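Local coordinates for protein caspase-1 subunit p19/18 (PDB 1M72) that probably acts as an effector cysteine protease of apoptosis, working within the caspase activation cascade and cleaving after aspartate as caspases do, at residues I37-H42 against G53-S58; F193-T198 against H247-V252; D59-V64 against E210-A215. One frame throughout, in Å; residues are numbered along the deposited sequence.

Interaction 1: I37-H42 against G53-S58; sequences IFNHEH and GTNVDS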
loop_
_atom_site.group_PDB
_atom_site.type_symbol
_atom_site.label_atom_id
_atom_site.label_comp_id
_atom_site.label_asym_id
_atom_site.label_seq_id
_atom_site.Cartn_x
_atom_site.Cartn_y
_atom_site.Cartn_z
ATOM N N ILE C 37 -7.590 12.532 -15.797
ATOM C CA ILE C 37 -8.444 12.762 -14.646
ATOM C C ILE C 37 -9.915 12.463 -14.990
ATOM O O ILE C 37 -10.489 13.043 -15.912
ATOM C CB ILE C 37 -8.289 14.220 -14.148
ATOM C CG1 ILE C 37 -6.820 14.470 -13.744
ATOM C CG2 ILE C 37 -9.226 14.470 -12.972
ATOM C CD1 ILE C 37 -6.452 15.970 -13.419
ATOM N N PHE C 38 -10.515 11.520 -14.295
ATOM C CA PHE C 38 -11.926 11.253 -14.533
ATOM C C PHE C 38 -12.616 11.893 -13.374
ATOM O O PHE C 38 -12.616 11.378 -12.267
ATOM C CB PHE C 38 -12.234 9.760 -14.567
ATOM C CG PHE C 38 -11.557 9.057 -15.684
ATOM C CD1 PHE C 38 -10.296 8.491 -15.498
ATOM C CD2 PHE C 38 -12.163 8.975 -16.936
ATOM C CE1 PHE C 38 -9.633 7.840 -16.540
ATOM C CE2 PHE C 38 -11.524 8.328 -18.003
ATOM C CZ PHE C 38 -10.241 7.749 -17.811
ATOM N N ASN C 39 -13.211 13.037 -13.656
ATOM C CA ASN C 39 -13.917 13.850 -12.661
ATOM C C ASN C 39 -15.414 13.662 -12.811
ATOM O O ASN C 39 -15.968 13.941 -13.896
ATOM C CB ASN C 39 -13.543 15.307 -12.885
ATOM C CG ASN C 39 -14.111 16.192 -11.852
ATOM O OD1 ASN C 39 -14.582 17.272 -12.153
ATOM N ND2 ASN C 39 -14.082 15.740 -10.617
ATOM N N HIS C 40 -16.061 13.221 -11.726
ATOM C CA HIS C 40 -17.502 12.939 -11.748
ATOM C C HIS C 40 -18.272 13.794 -10.809
ATOM O O HIS C 40 -18.152 13.616 -9.608
ATOM C CB HIS C 40 -17.783 11.493 -11.365
ATOM C CG HIS C 40 -17.307 10.514 -12.378
ATOM N ND1 HIS C 40 -18.037 10.202 -13.506
ATOM C CD2 HIS C 40 -16.130 9.852 -12.489
ATOM C CE1 HIS C 40 -17.330 9.391 -14.271
ATOM N NE2 HIS C 40 -16.171 9.164 -13.678
ATOM N N GLU C 41 -19.087 14.697 -11.345
ATOM C CA GLU C 41 -19.872 15.588 -10.476
ATOM C C GLU C 41 -21.359 15.233 -10.354
ATOM O O GLU C 41 -21.977 15.432 -9.310
ATOM C CB GLU C 41 -19.738 17.052 -10.946
ATOM C CG GLU C 41 -20.267 18.115 -9.928
ATOM C CD GLU C 41 -20.050 19.567 -10.396
ATOM O OE1 GLU C 41 -19.917 19.807 -11.633
ATOM O OE2 GLU C 41 -20.021 20.467 -9.524
ATOM N N HIS C 42 -21.910 14.672 -11.413
ATOM C CA HIS C 42 -23.322 14.369 -11.430
ATOM C C HIS C 42 -23.526 12.941 -11.909
ATOM O O HIS C 42 -22.738 12.424 -12.689
ATOM C CB HIS C 42 -23.995 15.398 -12.344
ATOM C CG HIS C 42 -23.651 16.814 -11.990
ATOM N ND1 HIS C 42 -22.970 17.661 -12.851
ATOM C CD2 HIS C 42 -23.901 17.542 -10.865
ATOM C CE1 HIS C 42 -22.829 18.847 -12.272
ATOM N NE2 HIS C 42 -23.386 18.804 -11.068
ATOM N N GLY C 53 -17.893 20.468 -5.274
ATOM C CA GLY C 53 -16.529 20.598 -4.765
ATOM C C GLY C 53 -15.461 19.816 -5.558
ATOM O O GLY C 53 -14.269 20.163 -5.530
ATOM N N THR C 54 -15.888 18.763 -6.262
ATOM C CA THR C 54 -14.969 17.929 -7.050
ATOM C C THR C 54 -14.300 18.735 -8.171
ATOM O O THR C 54 -13.209 18.389 -8.585
ATOM C CB THR C 54 -15.710 16.666 -7.654
ATOM O OG1 THR C 54 -14.753 15.764 -8.203
ATOM C CG2 THR C 54 -16.675 17.047 -8.743
ATOM N N ASN C 55 -14.946 19.806 -8.649
ATOM C CA ASN C 55 -14.352 20.617 -9.705
ATOM C C ASN C 55 -13.177 21.412 -9.125
ATOM O O ASN C 55 -12.223 21.753 -9.841
ATOM C CB ASN C 55 -15.392 21.551 -10.374
ATOM C CG ASN C 55 -16.404 20.783 -11.247
ATOM O OD1 ASN C 55 -17.362 21.364 -11.771
ATOM N ND2 ASN C 55 -16.199 19.486 -11.397
ATOM N N VAL C 56 -13.241 21.718 -7.835
ATOM C CA VAL C 56 -12.119 22.386 -7.212
ATOM C C VAL C 56 -10.932 21.355 -7.208
ATOM O O VAL C 56 -9.783 21.728 -7.544
ATOM C CB VAL C 56 -12.472 22.823 -5.767
ATOM C CG1 VAL C 56 -11.218 23.359 -5.049
ATOM C CG2 VAL C 56 -13.546 23.921 -5.797
ATOM N N ASP C 57 -11.195 20.074 -6.873
ATOM C CA ASP C 57 -10.128 19.056 -6.867
ATOM C C ASP C 57 -9.546 18.896 -8.270
ATOM O O ASP C 57 -8.335 18.897 -8.468
ATOM C CB ASP C 57 -10.629 17.667 -6.435
ATOM C CG ASP C 57 -10.900 17.567 -4.953
ATOM O OD1 ASP C 57 -10.595 18.519 -4.191
ATOM O OD2 ASP C 57 -11.428 16.513 -4.547
ATOM N N SER C 58 -10.435 18.774 -9.246
ATOM C CA SER C 58 -10.026 18.594 -10.620
ATOM C C SER C 58 -9.131 19.727 -11.115
ATOM O O SER C 58 -8.090 19.460 -11.722
ATOM C CB SER C 58 -11.255 18.476 -11.508
ATOM O OG SER C 58 -10.907 17.901 -12.758
HETATM O O HOH W 1 -17.399 22.103 -7.965
#
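Asn39 carries the contact with its amide, which meets the first turn of helix 54-67 tip to tip at Thr54. With CG anti to the backbone N (chi1 -175°), the side chain leaves the end of strand 31-39 toward the helix, and Asn39 ND2 lies 2.5 Å from Thr54 OG1. That hydrogen bond is weak, because it is bent: the N-H...O angle is 126°. The amide oxygen, Asn39 OD1, stands 2.8 Å from Asn55 ND2, the two amide planes being turned 62° apart. Ser58, one turn further on, brings its CB to 3.6 Å from Asn39 OD1, while Ile37 CG2 touches Ser58 OG.

Glu41 crosses Asn55 at about a right angle, and Glu41 OE1 comes within 3.0 Å of Asn55 OD1; both are acceptors, so nothing bonds them directly. Nearer its backbone, Glu41 CB rests 3.8 Å from the methyl CG2 of Thr54. A water accepts from Gly53 N at 3.2 Å and reaches Glu41 OE2 weakly, tying the carboxylate to the helix start.

In the second shell, Arg51 NH1 binds His40 O and, weakly, Thr54 OG1, while Asn77 OD1 accepts from the backbone N of both Glu41 and His42. Gly53 occupies the N-cap position. Strand 37-39 and helix 54-58 run antiparallel with axes 9.4 Å apart, the packing of a right-handed beta-alpha-beta unit (strand 31-39, helix 54-67, strand 70-76) in the caspase alpha/beta fold.

Interaction 2: F193-T198 against H247-V252; sequences FSWRNT and HQQKQV. With EDO (1,2-ethanediol), chain J.
Segment 193-198 enters the short strand 195-197 while segment 247-252 passes as an irregular loop, the two coming closest at Ser194 and Gln251, whose CA atoms are 7.1 Å apart. Gln251 spans that gap: CG is anti to the backbone N (chi1 176°) and the chain stays extended beyond it, so the amide arrives end-on at the other backbone. Gln251 OE1 accepts from Trp195 N at 2.7 Å with an N-H...O angle of 161°, and the donor lies in the carbonyl plane, on a lone pair. The same oxygen sits at the edge of the indole, 3.4 Å from Trp195 CD1, with ring and amide planes only 24° apart. The other amide atom, Gln251 NE2, donates to Ser187 O and to a water that in turn donates to Trp195 O at 2.7 Å. Both ends of the amide are thus bonded, which fixes its rotation.

A second water, in the ring plane, accepts from Trp195 NE1 at 3.1 Å and donates to Lys250 O, bridging indole and loop. Gln249 CB packs obliquely at 3.9 Å from Trp195 CZ2. The bent chain of Gln249 turns its amide back, where Gln249 NE2 donates almost straight to His247 O at 2.8 Å. An ethanediol, probably from the crystallisation liquor, donates through its O1 to Val252 O and accepts weakly from Val252 N.

Trp195 and Arg196 pair antiparallel with the bound peptide, whose acidic side chain forms salt bridges with Arg196, consistent with this strand lining the substrate-binding cleft. Strand 195-197 also pairs with strand 201-202 ahead of helix 203-215, and the loop 247-252 leads from helix 221-235 into strand 254-257.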
loop_
_atom_site.group_PDB
_atom_site.type_symbol
_atom_site.label_atom_id
_atom_site.label_comp_id
_atom_site.label_asym_id
_atom_site.label_seq_id
_atom_site.Cartn_x
_atom_site.Cartn_y
_atom_site.Cartn_z
ATOM N N PHE C 193 -15.622 5.686 4.777
ATOM C CA PHE C 193 -16.102 6.871 4.065
ATOM C C PHE C 193 -14.862 7.711 3.718
ATOM O O PHE C 193 -13.785 7.571 4.342
ATOM C CB PHE C 193 -16.972 7.761 4.954
ATOM C CG PHE C 193 -18.374 7.296 5.118
ATOM C CD1 PHE C 193 -18.838 6.901 6.376
ATOM C CD2 PHE C 193 -19.258 7.317 4.037
ATOM C CE1 PHE C 193 -20.183 6.531 6.583
ATOM C CE2 PHE C 193 -20.612 6.952 4.206
ATOM C CZ PHE C 193 -21.083 6.555 5.499
ATOM N N SER C 194 -15.045 8.610 2.751
ATOM C CA SER C 194 -13.992 9.520 2.312
ATOM C C SER C 194 -14.644 10.896 2.331
ATOM O O SER C 194 -15.745 11.054 1.816
ATOM C CB SER C 194 -13.567 9.161 0.902
ATOM O OG SER C 194 -12.416 9.856 0.572
ATOM N N TRP C 195 -13.971 11.882 2.914
ATOM C CA TRP C 195 -14.571 13.204 3.022
ATOM C C TRP C 195 -14.194 14.247 1.982
ATOM O O TRP C 195 -13.033 14.346 1.553
ATOM C CB TRP C 195 -14.323 13.774 4.404
ATOM C CG TRP C 195 -15.024 13.024 5.472
ATOM C CD1 TRP C 195 -14.550 11.933 6.145
ATOM C CD2 TRP C 195 -16.284 13.353 6.080
ATOM N NE1 TRP C 195 -15.423 11.574 7.139
ATOM C CE2 TRP C 195 -16.499 12.421 7.126
ATOM C CE3 TRP C 195 -17.250 14.351 5.851
ATOM C CZ2 TRP C 195 -17.639 12.447 7.945
ATOM C CZ3 TRP C 195 -18.394 14.378 6.667
ATOM C CH2 TRP C 195 -18.570 13.422 7.702
ATOM N N ARG C 196 -15.211 15.022 1.617
ATOM C CA ARG C 196 -15.155 16.098 0.627
ATOM C C ARG C 196 -15.816 17.392 1.155
ATOM O O ARG C 196 -16.922 17.370 1.702
ATOM C CB ARG C 196 -15.887 15.636 -0.656
ATOM C CG ARG C 196 -16.069 16.706 -1.804
ATOM C CD ARG C 196 -16.644 16.030 -3.095
ATOM N NE ARG C 196 -17.658 15.049 -2.713
ATOM C CZ ARG C 196 -18.902 15.351 -2.363
ATOM N NH1 ARG C 196 -19.305 16.627 -2.381
ATOM N NH2 ARG C 196 -19.716 14.388 -1.901
ATOM N N ASN C 197 -15.150 18.528 1.020
ATOM C CA ASN C 197 -15.787 19.777 1.429
ATOM C C ASN C 197 -16.336 20.398 0.138
ATOM O O ASN C 197 -15.620 20.484 -0.866
ATOM C CB ASN C 197 -14.803 20.733 2.068
ATOM C CG ASN C 197 -15.433 22.124 2.318
ATOM O OD1 ASN C 197 -15.388 23.019 1.449
ATOM N ND2 ASN C 197 -16.062 22.285 3.496
ATOM N N THR C 198 -17.587 20.857 0.164
ATOM C CA THR C 198 -18.196 21.418 -1.055
ATOM C C THR C 198 -17.548 22.691 -1.551
ATOM O O THR C 198 -17.779 23.077 -2.686
ATOM C CB THR C 198 -19.710 21.719 -0.898
ATOM O OG1 THR C 198 -19.906 22.577 0.242
ATOM C CG2 THR C 198 -20.522 20.395 -0.745
ATOM N N HIS C 247 -20.364 13.500 12.610
ATOM C CA HIS C 247 -19.654 14.635 13.126
ATOM C C HIS C 247 -18.318 14.357 13.825
ATOM O O HIS C 247 -18.199 13.415 14.577
ATOM C CB HIS C 247 -20.608 15.405 14.049
ATOM C CG HIS C 247 -20.105 16.759 14.430
ATOM N ND1 HIS C 247 -19.779 17.720 13.495
ATOM C CD2 HIS C 247 -19.836 17.299 15.646
ATOM C CE1 HIS C 247 -19.332 18.792 14.123
ATOM N NE2 HIS C 247 -19.357 18.562 15.427
ATOM N N GLN C 248 -17.332 15.220 13.568
ATOM C CA GLN C 248 -15.988 15.121 14.137
ATOM C C GLN C 248 -15.309 13.830 13.770
ATOM O O GLN C 248 -14.629 13.235 14.592
ATOM C CB GLN C 248 -16.040 15.236 15.666
ATOM C CG GLN C 248 -16.728 16.521 16.157
ATOM C CD GLN C 248 -16.684 16.651 17.664
ATOM O OE1 GLN C 248 -17.569 17.245 18.259
ATOM N NE2 GLN C 248 -15.643 16.091 18.290
ATOM N N GLN C 249 -15.500 13.388 12.535
ATOM C CA GLN C 249 -14.877 12.147 12.110
ATOM C C GLN C 249 -13.519 12.443 11.462
ATOM O O GLN C 249 -13.253 13.575 11.027
ATOM C CB GLN C 249 -15.822 11.383 11.176
ATOM C CG GLN C 249 -17.202 11.150 11.817
ATOM C CD GLN C 249 -17.119 10.205 12.998
ATOM O OE1 GLN C 249 -16.756 9.051 12.829
ATOM N NE2 GLN C 249 -17.431 10.698 14.203
ATOM N N LYS C 250 -12.672 11.421 11.442
ATOM C CA LYS C 250 -11.301 11.480 10.932
ATOM C C LYS C 250 -11.125 10.573 9.729
ATOM O O LYS C 250 -12.012 9.756 9.395
ATOM C CB LYS C 250 -10.350 11.026 12.021
ATOM C CG LYS C 250 -10.494 11.835 13.293
ATOM C CD LYS C 250 -9.996 13.254 13.080
ATOM C CE LYS C 250 -8.454 13.296 13.189
ATOM N NZ LYS C 250 -7.956 14.579 12.658
ATOM N N GLN C 251 -9.962 10.689 9.103
ATOM C CA GLN C 251 -9.666 9.929 7.898
ATOM C C GLN C 251 -8.190 9.857 7.638
ATOM O O GLN C 251 -7.456 10.826 7.914
ATOM C CB GLN C 251 -10.325 10.614 6.701
ATOM C CG GLN C 251 -10.033 9.985 5.350
ATOM C CD GLN C 251 -10.681 10.742 4.198
ATOM O OE1 GLN C 251 -11.781 11.285 4.340
ATOM N NE2 GLN C 251 -10.004 10.775 3.037
ATOM N N VAL C 252 -7.753 8.696 7.153
ATOM C CA VAL C 252 -6.370 8.509 6.740
ATOM C C VAL C 252 -6.361 7.798 5.370
ATOM O O VAL C 252 -7.151 6.894 5.126
ATOM C CB VAL C 252 -5.499 7.727 7.780
ATOM C CG1 VAL C 252 -5.931 6.218 7.899
ATOM C CG2 VAL C 252 -4.026 7.820 7.362
HETATM C C1 EDO J . -10.524 6.685 7.224
HETATM O O1 EDO J . -9.657 6.155 6.197
HETATM C C2 EDO J . -9.870 6.457 8.548
HETATM O O2 EDO J . -9.930 5.081 8.817
HETATM O O HOH W 2 -14.703 9.119 8.945
HETATM O O HOH W 3 -10.847 12.869 0.900
#

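Interaction 3: D59-V64 against E210-A215; sequences DNLSKV and EELRYA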
loop_
_atom_site.group_PDB
_atom_site.type_symbol
_atom_site.label_atom_id
_atom_site.label_comp_id
_atom_site.label_asym_id
_atom_site.label_seq_id
_atom_site.Cartn_x
_atom_site.Cartn_y
_atom_site.Cartn_z
ATOM N N ASP C 59 -9.530 20.977 -10.865
ATOM C CA ASP C 59 -8.764 22.139 -11.307
ATOM C C ASP C 59 -7.411 22.185 -10.641
ATOM O O ASP C 59 -6.381 22.413 -11.265
ATOM C CB ASP C 59 -9.491 23.441 -10.955
ATOM C CG ASP C 59 -10.700 23.694 -11.842
ATOM O OD1 ASP C 59 -10.779 23.096 -12.939
ATOM O OD2 ASP C 59 -11.562 24.514 -11.444
ATOM N N ASN C 60 -7.450 22.015 -9.339
ATOM C CA ASN C 60 -6.259 22.017 -8.512
ATOM C C ASN C 60 -5.256 20.907 -8.945
ATOM O O ASN C 60 -4.079 21.158 -9.099
ATOM C CB ASN C 60 -6.756 21.800 -7.083
ATOM C CG ASN C 60 -5.724 22.081 -6.026
ATOM O OD1 ASN C 60 -4.597 22.556 -6.302
ATOM N ND2 ASN C 60 -6.106 21.792 -4.767
ATOM N N LEU C 61 -5.728 19.683 -9.165
ATOM C CA LEU C 61 -4.809 18.596 -9.517
ATOM C C LEU C 61 -4.246 18.821 -10.931
ATOM O O LEU C 61 -3.072 18.617 -11.203
ATOM C CB LEU C 61 -5.528 17.235 -9.408
ATOM C CG LEU C 61 -4.648 16.023 -9.731
ATOM C CD1 LEU C 61 -3.471 15.915 -8.738
ATOM C CD2 LEU C 61 -5.482 14.776 -9.701
ATOM N N SER C 62 -5.119 19.236 -11.822
ATOM C CA SER C 62 -4.735 19.529 -13.184
ATOM C C SER C 62 -3.632 20.601 -13.192
ATOM O O SER C 62 -2.635 20.475 -13.890
ATOM C CB SER C 62 -5.962 20.040 -13.953
ATOM O OG SER C 62 -5.585 20.560 -15.215
ATOM N N LYS C 63 -3.814 21.658 -12.405
ATOM C CA LYS C 63 -2.826 22.715 -12.374
ATOM C C LYS C 63 -1.455 22.266 -11.846
ATOM O O LYS C 63 -0.407 22.597 -12.428
ATOM C CB LYS C 63 -3.332 23.891 -11.538
ATOM C CG LYS C 63 -2.259 24.939 -11.258
ATOM C CD LYS C 63 -2.847 26.304 -10.797
ATOM C CE LYS C 63 -1.710 27.344 -10.551
ATOM N NZ LYS C 63 -2.215 28.728 -10.276
ATOM N N VAL C 64 -1.444 21.530 -10.745
ATOM C CA VAL C 64 -0.159 21.111 -10.240
ATOM C C VAL C 64 0.513 20.062 -11.144
ATOM O O VAL C 64 1.723 20.111 -11.352
ATOM C CB VAL C 64 -0.248 20.629 -8.780
ATOM C CG1 VAL C 64 -0.924 19.226 -8.704
ATOM C CG2 VAL C 64 1.159 20.628 -8.177
ATOM N N GLU C 210 -1.434 20.265 -2.307
ATOM C CA GLU C 210 -0.562 21.111 -1.497
ATOM C C GLU C 210 0.850 20.509 -1.367
ATOM O O GLU C 210 1.845 21.217 -1.508
ATOM C CB GLU C 210 -1.157 21.348 -0.091
ATOM C CG GLU C 210 -0.291 22.247 0.804
ATOM C CD GLU C 210 -1.006 22.721 2.098
ATOM O OE1 GLU C 210 -1.412 21.872 2.931
ATOM O OE2 GLU C 210 -1.156 23.956 2.294
ATOM N N GLU C 211 0.953 19.208 -1.124
ATOM C CA GLU C 211 2.272 18.592 -0.973
ATOM C C GLU C 211 3.032 18.565 -2.307
ATOM O O GLU C 211 4.266 18.722 -2.338
ATOM C CB GLU C 211 2.123 17.173 -0.430
ATOM C CG GLU C 211 3.263 16.720 0.420
ATOM C CD GLU C 211 3.599 17.714 1.535
ATOM O OE1 GLU C 211 2.731 17.998 2.390
ATOM O OE2 GLU C 211 4.744 18.203 1.548
ATOM N N LEU C 212 2.291 18.348 -3.397
ATOM C CA LEU C 212 2.864 18.346 -4.735
ATOM C C LEU C 212 3.350 19.751 -5.081
ATOM O O LEU C 212 4.398 19.896 -5.703
ATOM C CB LEU C 212 1.848 17.887 -5.782
ATOM C CG LEU C 212 1.580 16.370 -5.819
ATOM C CD1 LEU C 212 0.553 16.023 -6.894
ATOM C CD2 LEU C 212 2.914 15.612 -6.073
ATOM N N ARG C 213 2.604 20.788 -4.689
ATOM C CA ARG C 213 3.062 22.155 -4.958
ATOM C C ARG C 213 4.363 22.474 -4.187
ATOM O O ARG C 213 5.282 23.051 -4.748
ATOM C CB ARG C 213 1.996 23.182 -4.571
ATOM C CG ARG C 213 1.046 23.568 -5.669
ATOM C CD ARG C 213 0.061 24.632 -5.144
ATOM N NE ARG C 213 -1.281 24.090 -4.870
ATOM C CZ ARG C 213 -1.784 23.846 -3.659
ATOM N NH1 ARG C 213 -1.064 24.101 -2.568
ATOM N NH2 ARG C 213 -2.998 23.314 -3.537
ATOM N N TYR C 214 4.436 22.076 -2.914
ATOM C CA TYR C 214 5.601 22.327 -2.053
ATOM C C TYR C 214 6.866 21.525 -2.367
ATOM O O TYR C 214 7.953 22.093 -2.416
ATOM C CB TYR C 214 5.229 22.087 -0.572
ATOM C CG TYR C 214 6.385 22.216 0.432
ATOM C CD1 TYR C 214 6.979 23.469 0.714
ATOM C CD2 TYR C 214 6.897 21.084 1.092
ATOM C CE1 TYR C 214 8.056 23.591 1.629
ATOM C CE2 TYR C 214 7.975 21.185 2.006
ATOM C CZ TYR C 214 8.552 22.448 2.267
ATOM O OH TYR C 214 9.633 22.544 3.143
ATOM N N ALA C 215 6.752 20.218 -2.581
ATOM C CA ALA C 215 7.967 19.428 -2.808
ATOM C C ALA C 215 7.893 18.402 -3.933
ATOM O O ALA C 215 8.752 17.504 -4.015
ATOM C CB ALA C 215 8.379 18.731 -1.485
#
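Asn60 and Arg213 cross at about a right angle, yet their flat ends lie nearly coplanar, the amide and guanidinium planes differing by 4°. Arg213 NH2 points straight at Asn60 OD1 over 3.3 Å, with an N-H...O angle of 175°; the bond is long but well aligned, and it uses an in-plane lone pair of the amide oxygen. Asn60 reaches out with CG anti to the backbone N, while the arginine chain bends at chi3, which swings the guanidinium across to the neighbouring helix.

Beneath this polar pair, whose arginine is exposed, the contact becomes apolar, and Val64, Leu61 and Leu212 are buried. Val64 points directly at the other helix and crosses Leu212 at about a right angle, its methyl CG2 coming to 3.7 Å from Leu212 CB. That methyl also touches the aliphatic part of the arginine, Val64 CG2 lying 3.9 Å from Arg213 CG. Helices 54-67 and 203-215 are thereby packed side by side on one face of the central sheet of the caspase fold, nearly parallel, crossing at 21° with their segment axes 10.0 Å apart. Deeper still, Leu61 CD1 meets Leu212 CD1 at 4.4 Å, a looser touch.

Leu61 also packs on Ile37 of strand 31-39 and on Met205 and Cys209 of helix 203-215, whereas Leu212 reaches Leu224 of helix 221-235.

Helix 54-67 connects interactions 1 and 3: its first turn meets strand 31-39 and its next turns meet helix 203-215, with centres about 15 Å apart. Ile37 joins them, its CD1 lying 4.0 Å from Leu61 CD2. Interactions 1 and 2, about 17 Å apart between centres, touch where Thr54 N is 4.3 Å from Arg196 CD, and Thr52 O accepts from Arg196 NH1. Interaction 2 is the one at the cleft: the side chain of Phe193 is about 4 Å from that of Cys150, the presumed nucleophile, while that of His40 in interaction 1 is about 7 Å from that of His108, the probable catalytic histidine. Interaction 3 lies away from these sites.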